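Local coordinates for VIN1 (PDB 6BFI), which binds actin filaments and may play a role in cell-cell adhesion, as a sponge homolog of vinculin, at residues 669-681 / 800-812. Sequence-based numbering, arbitrary orientation.
Sequences PIHHAAASVFREA and AENLMRTVKDVIR
Met804 reaches from helix 786-817 into a patch of small side chains on helix 669-682, and each of its atoms finds a neighbour. CB lies 3.6 Å from Val677 CG2 and also touches Ala673 CB; CG stays over Ala673, SD passes beside Val677 CG2, and the chain, bent at both chi2 (-34°) and chi3, delivers CE to 3.5 Å from Ala674 CA. Segments 669-681 and 800-812 run parallel, their directions 6° apart and their axes 9.0 Å apart at closest approach, a spacing consistent with the small side chains of Ala673 and Ala674 facing Met804. Val677 crosses Met804 at about a right angle and meets Val807 through CG1; Val695 of helix 690-710 touches both Val677 and Ile811. Farther along, Ile811 CD1 packs 3.8 Å from Glu680 CG and also against Ala681 CB. Glu680 bends at chi2 (68°), and its carboxylate forms a two-point salt bridge: Arg812 NH2 to OE1 (3.2 Å) is nearly straight and meets OE1 from above the carboxylate plane, whereas NE to OE2 is weak. With an alanine in place of Glu680, the Arg812 guanidinium would probably lose its carboxylate and Ile811 CD1 the CG packed on it. At the other end, a water donates to both Pro669 O and Glu801 OE2. Two parallel helices of a vinculin-family bundle thus meet through an apolar middle, with an ion pair near one end and a water bridge at the other.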
loop_
_atom_site.group_PDB
_atom_site.type_symbol
_atom_site.label_atom_id
_atom_site.label_comp_id
_atom_site.label_asym_id
_atom_site.label_seq_id
_atom_site.Cartn_x
_atom_site.Cartn_y
_atom_site.Cartn_z
ATOM N N PRO A 669 22.421 -13.090 -8.973
ATOM C CA PRO A 669 21.324 -12.406 -8.263
ATOM C C PRO A 669 20.052 -13.234 -8.189
ATOM O O PRO A 669 19.394 -13.277 -7.136
ATOM C CB PRO A 669 21.118 -11.125 -9.088
ATOM C CG PRO A 669 22.367 -10.967 -9.899
ATOM C CD PRO A 669 22.842 -12.355 -10.178
ATOM N N ILE A 670 19.688 -13.893 -9.292
ATOM C CA ILE A 670 18.504 -14.745 -9.303
ATOM C C ILE A 670 18.627 -15.837 -8.249
ATOM O O ILE A 670 17.667 -16.139 -7.529
ATOM C CB ILE A 670 18.290 -15.336 -10.708
ATOM C CG1 ILE A 670 18.121 -14.217 -11.740
ATOM C CG2 ILE A 670 17.086 -16.257 -10.724
ATOM C CD1 ILE A 670 17.989 -14.717 -13.166
ATOM N N HIS A 671 19.816 -16.437 -8.134
ATOM C CA HIS A 671 20.029 -17.483 -7.140
ATOM C C HIS A 671 19.883 -16.937 -5.727
ATOM O O HIS A 671 19.355 -17.618 -4.845
ATOM C CB HIS A 671 21.408 -18.116 -7.328
ATOM C CG HIS A 671 21.644 -19.322 -6.475
ATOM N ND1 HIS A 671 21.823 -19.247 -5.110
ATOM C CD2 HIS A 671 21.735 -20.634 -6.793
ATOM C CE1 HIS A 671 22.011 -20.461 -4.625
ATOM N NE2 HIS A 671 21.962 -21.322 -5.626
ATOM N N HIS A 672 20.347 -15.709 -5.490
ATOM C CA HIS A 672 20.188 -15.111 -4.169
ATOM C C HIS A 672 18.718 -14.887 -3.834
ATOM O O HIS A 672 18.282 -15.185 -2.715
ATOM C CB HIS A 672 20.964 -13.798 -4.088
ATOM C CG HIS A 672 22.426 -13.977 -3.820
ATOM N ND1 HIS A 672 22.997 -13.701 -2.597
ATOM C CD2 HIS A 672 23.433 -14.410 -4.615
ATOM C CE1 HIS A 672 24.293 -13.950 -2.651
ATOM N NE2 HIS A 672 24.583 -14.382 -3.864
ATOM N N ALA A 673 17.934 -14.371 -4.787
ATOM C CA ALA A 673 16.509 -14.167 -4.530
ATOM C C ALA A 673 15.804 -15.496 -4.270
ATOM O O ALA A 673 15.010 -15.627 -3.326
ATOM C CB ALA A 673 15.863 -13.430 -5.704
ATOM N N ALA A 674 16.097 -16.501 -5.100
ATOM C CA ALA A 674 15.543 -17.832 -4.883
ATOM C C ALA A 674 15.965 -18.407 -3.538
ATOM O O ALA A 674 15.208 -19.167 -2.924
ATOM C CB ALA A 674 15.958 -18.768 -6.020
ATOM N N ALA A 675 17.162 -18.059 -3.062
ATOM C CA ALA A 675 17.621 -18.527 -1.759
ATOM C C ALA A 675 16.907 -17.825 -0.616
ATOM O O ALA A 675 16.649 -18.450 0.418
ATOM C CB ALA A 675 19.131 -18.326 -1.627
ATOM N N SER A 676 16.572 -16.542 -0.779
ATOM C CA SER A 676 15.767 -15.869 0.233
ATOM C C SER A 676 14.374 -16.474 0.312
ATOM O O SER A 676 13.823 -16.637 1.406
ATOM C CB SER A 676 15.685 -14.371 -0.062
ATOM O OG SER A 676 14.930 -14.123 -1.235
ATOM N N VAL A 677 13.788 -16.822 -0.836
ATOM C CA VAL A 677 12.470 -17.456 -0.815
ATOM C C VAL A 677 12.554 -18.843 -0.186
ATOM O O VAL A 677 11.781 -19.182 0.723
ATOM C CB VAL A 677 11.879 -17.515 -2.234
ATOM C CG1 VAL A 677 10.708 -18.467 -2.274
ATOM C CG2 VAL A 677 11.451 -16.134 -2.673
ATOM N N PHE A 678 13.492 -19.666 -0.665
ATOM C CA PHE A 678 13.661 -21.011 -0.125
ATOM C C PHE A 678 13.909 -20.975 1.376
ATOM O O PHE A 678 13.410 -21.828 2.117
ATOM C CB PHE A 678 14.810 -21.722 -0.840
ATOM C CG PHE A 678 15.069 -23.116 -0.343
ATOM C CD1 PHE A 678 14.373 -24.192 -0.867
ATOM C CD2 PHE A 678 16.012 -23.352 0.644
ATOM C CE1 PHE A 678 14.608 -25.477 -0.410
ATOM C CE2 PHE A 678 16.250 -24.633 1.104
ATOM C CZ PHE A 678 15.547 -25.697 0.574
ATOM N N ARG A 679 14.673 -19.988 1.845
ATOM C CA ARG A 679 14.947 -19.885 3.272
ATOM C C ARG A 679 13.728 -19.400 4.041
ATOM O O ARG A 679 13.521 -19.807 5.188
ATOM C CB ARG A 679 16.133 -18.955 3.505
ATOM C CG ARG A 679 16.791 -19.123 4.854
ATOM C CD ARG A 679 18.220 -18.610 4.824
ATOM N NE ARG A 679 19.036 -19.297 3.823
ATOM C CZ ARG A 679 19.386 -18.772 2.651
ATOM N NH1 ARG A 679 18.994 -17.547 2.330
ATOM N NH2 ARG A 679 20.129 -19.472 1.802
ATOM N N GLU A 680 12.912 -18.535 3.433
ATOM C CA GLU A 680 11.675 -18.119 4.085
ATOM C C GLU A 680 10.729 -19.299 4.268
ATOM O O GLU A 680 10.120 -19.460 5.333
ATOM C CB GLU A 680 10.998 -17.008 3.279
ATOM C CG GLU A 680 9.687 -16.510 3.874
ATOM C CD GLU A 680 9.883 -15.760 5.177
ATOM O OE1 GLU A 680 10.979 -15.197 5.383
ATOM O OE2 GLU A 680 8.940 -15.737 5.997
ATOM N N ALA A 681 10.599 -20.142 3.244
ATOM C CA ALA A 681 9.700 -21.286 3.334
ATOM C C ALA A 681 10.306 -22.474 4.074
ATOM O O ALA A 681 9.561 -23.374 4.477
ATOM C CB ALA A 681 9.268 -21.724 1.933
ATOM N N ALA A 800 12.672 -11.451 -12.177
ATOM C CA ALA A 800 12.738 -12.621 -11.304
ATOM C C ALA A 800 12.875 -12.219 -9.841
ATOM O O ALA A 800 12.258 -12.833 -8.962
ATOM C CB ALA A 800 13.900 -13.524 -11.722
ATOM N N GLU A 801 13.687 -11.197 -9.558
ATOM C CA GLU A 801 13.784 -10.683 -8.196
ATOM C C GLU A 801 12.427 -10.200 -7.697
ATOM O O GLU A 801 12.014 -10.520 -6.576
ATOM C CB GLU A 801 14.817 -9.557 -8.131
ATOM C CG GLU A 801 16.256 -10.031 -8.209
ATOM C CD GLU A 801 17.240 -8.888 -8.367
ATOM O OE1 GLU A 801 16.835 -7.820 -8.870
ATOM O OE2 GLU A 801 18.417 -9.057 -7.984
ATOM N N ASN A 802 11.713 -9.434 -8.529
ATOM C CA ASN A 802 10.383 -8.974 -8.140
ATOM C C ASN A 802 9.448 -10.147 -7.864
ATOM O O ASN A 802 8.680 -10.127 -6.890
ATOM C CB ASN A 802 9.811 -8.064 -9.224
ATOM C CG ASN A 802 8.373 -7.684 -8.960
ATOM O OD1 ASN A 802 7.500 -7.908 -9.795
ATOM N ND2 ASN A 802 8.116 -7.113 -7.791
ATOM N N LEU A 803 9.505 -11.187 -8.702
ATOM C CA LEU A 803 8.670 -12.363 -8.474
ATOM C C LEU A 803 8.998 -13.032 -7.145
ATOM O O LEU A 803 8.092 -13.432 -6.405
ATOM C CB LEU A 803 8.831 -13.365 -9.617
ATOM C CG LEU A 803 8.028 -14.658 -9.444
ATOM C CD1 LEU A 803 6.540 -14.357 -9.324
ATOM C CD2 LEU A 803 8.293 -15.626 -10.588
ATOM N N MET A 804 10.287 -13.164 -6.822
ATOM C CA MET A 804 10.656 -13.824 -5.573
ATOM C C MET A 804 10.234 -13.004 -4.358
ATOM O O MET A 804 9.712 -13.560 -3.381
ATOM C CB MET A 804 12.157 -14.108 -5.554
ATOM C CG MET A 804 12.552 -15.281 -6.442
ATOM S SD MET A 804 11.268 -16.557 -6.466
ATOM C CE MET A 804 12.196 -18.009 -6.008
ATOM N N ARG A 805 10.443 -11.684 -4.396
ATOM C CA ARG A 805 9.940 -10.824 -3.326
ATOM C C ARG A 805 8.440 -11.010 -3.140
ATOM O O ARG A 805 7.949 -11.164 -2.012
ATOM C CB ARG A 805 10.258 -9.359 -3.628
ATOM C CG ARG A 805 11.717 -8.983 -3.462
ATOM C CD ARG A 805 11.889 -7.472 -3.481
ATOM N NE ARG A 805 11.400 -6.882 -4.724
ATOM C CZ ARG A 805 12.161 -6.637 -5.784
ATOM N NH1 ARG A 805 13.454 -6.926 -5.754
ATOM N NH2 ARG A 805 11.630 -6.100 -6.873
ATOM N N THR A 806 7.699 -11.021 -4.251
ATOM C CA THR A 806 6.252 -11.185 -4.172
ATOM C C THR A 806 5.876 -12.523 -3.544
ATOM O O THR A 806 4.991 -12.581 -2.683
ATOM C CB THR A 806 5.640 -11.049 -5.566
ATOM O OG1 THR A 806 5.954 -9.756 -6.095
ATOM C CG2 THR A 806 4.132 -11.212 -5.506
ATOM N N VAL A 807 6.542 -13.609 -3.950
ATOM C CA VAL A 807 6.215 -14.928 -3.411
ATOM C C VAL A 807 6.503 -14.987 -1.915
ATOM O O VAL A 807 5.721 -15.553 -1.140
ATOM C CB VAL A 807 6.980 -16.025 -4.177
ATOM C CG1 VAL A 807 6.799 -17.377 -3.499
ATOM C CG2 VAL A 807 6.511 -16.089 -5.623
ATOM N N LYS A 808 7.624 -14.407 -1.486
ATOM C CA LYS A 808 7.961 -14.390 -0.065
ATOM C C LYS A 808 6.905 -13.637 0.744
ATOM O O LYS A 808 6.370 -14.152 1.744
ATOM C CB LYS A 808 9.348 -13.767 0.106
ATOM C CG LYS A 808 9.726 -13.366 1.511
ATOM C CD LYS A 808 11.141 -12.811 1.514
ATOM C CE LYS A 808 11.523 -12.247 2.867
ATOM N NZ LYS A 808 12.932 -11.765 2.880
ATOM N N ASP A 809 6.574 -12.417 0.309
ATOM C CA ASP A 809 5.518 -11.669 0.981
ATOM C C ASP A 809 4.186 -12.410 0.933
ATOM O O ASP A 809 3.339 -12.217 1.811
ATOM C CB ASP A 809 5.384 -10.277 0.363
ATOM C CG ASP A 809 6.582 -9.394 0.655
ATOM O OD1 ASP A 809 7.132 -9.488 1.773
ATOM O OD2 ASP A 809 6.977 -8.609 -0.233
ATOM N N VAL A 810 3.987 -13.268 -0.072
ATOM C CA VAL A 810 2.780 -14.087 -0.121
ATOM C C VAL A 810 2.837 -15.191 0.930
ATOM O O VAL A 810 1.803 -15.574 1.490
ATOM C CB VAL A 810 2.574 -14.651 -1.540
ATOM C CG1 VAL A 810 1.606 -15.827 -1.529
ATOM C CG2 VAL A 810 2.049 -13.567 -2.466
ATOM N N ILE A 811 4.030 -15.719 1.219
ATOM C CA ILE A 811 4.169 -16.657 2.332
ATOM C C ILE A 811 3.713 -15.995 3.624
ATOM O O ILE A 811 2.818 -16.491 4.323
ATOM C CB ILE A 811 5.620 -17.153 2.458
ATOM C CG1 ILE A 811 6.107 -17.794 1.164
ATOM C CG2 ILE A 811 5.745 -18.140 3.612
ATOM C CD1 ILE A 811 7.576 -18.127 1.216
ATOM N N ARG A 812 4.319 -14.848 3.952
ATOM C CA ARG A 812 3.985 -14.202 5.219
ATOM C C ARG A 812 2.517 -13.783 5.267
ATOM O O ARG A 812 1.837 -13.986 6.282
ATOM C CB ARG A 812 4.902 -13.003 5.454
ATOM C CG ARG A 812 6.368 -13.382 5.576
ATOM C CD ARG A 812 7.236 -12.172 5.867
ATOM N NE ARG A 812 8.653 -12.519 5.880
ATOM C CZ ARG A 812 9.632 -11.652 6.110
ATOM N NH1 ARG A 812 9.351 -10.378 6.350
ATOM N NH2 ARG A 812 10.894 -12.059 6.104
HETATM O O HOH W 1 19.307 -10.823 -6.154
#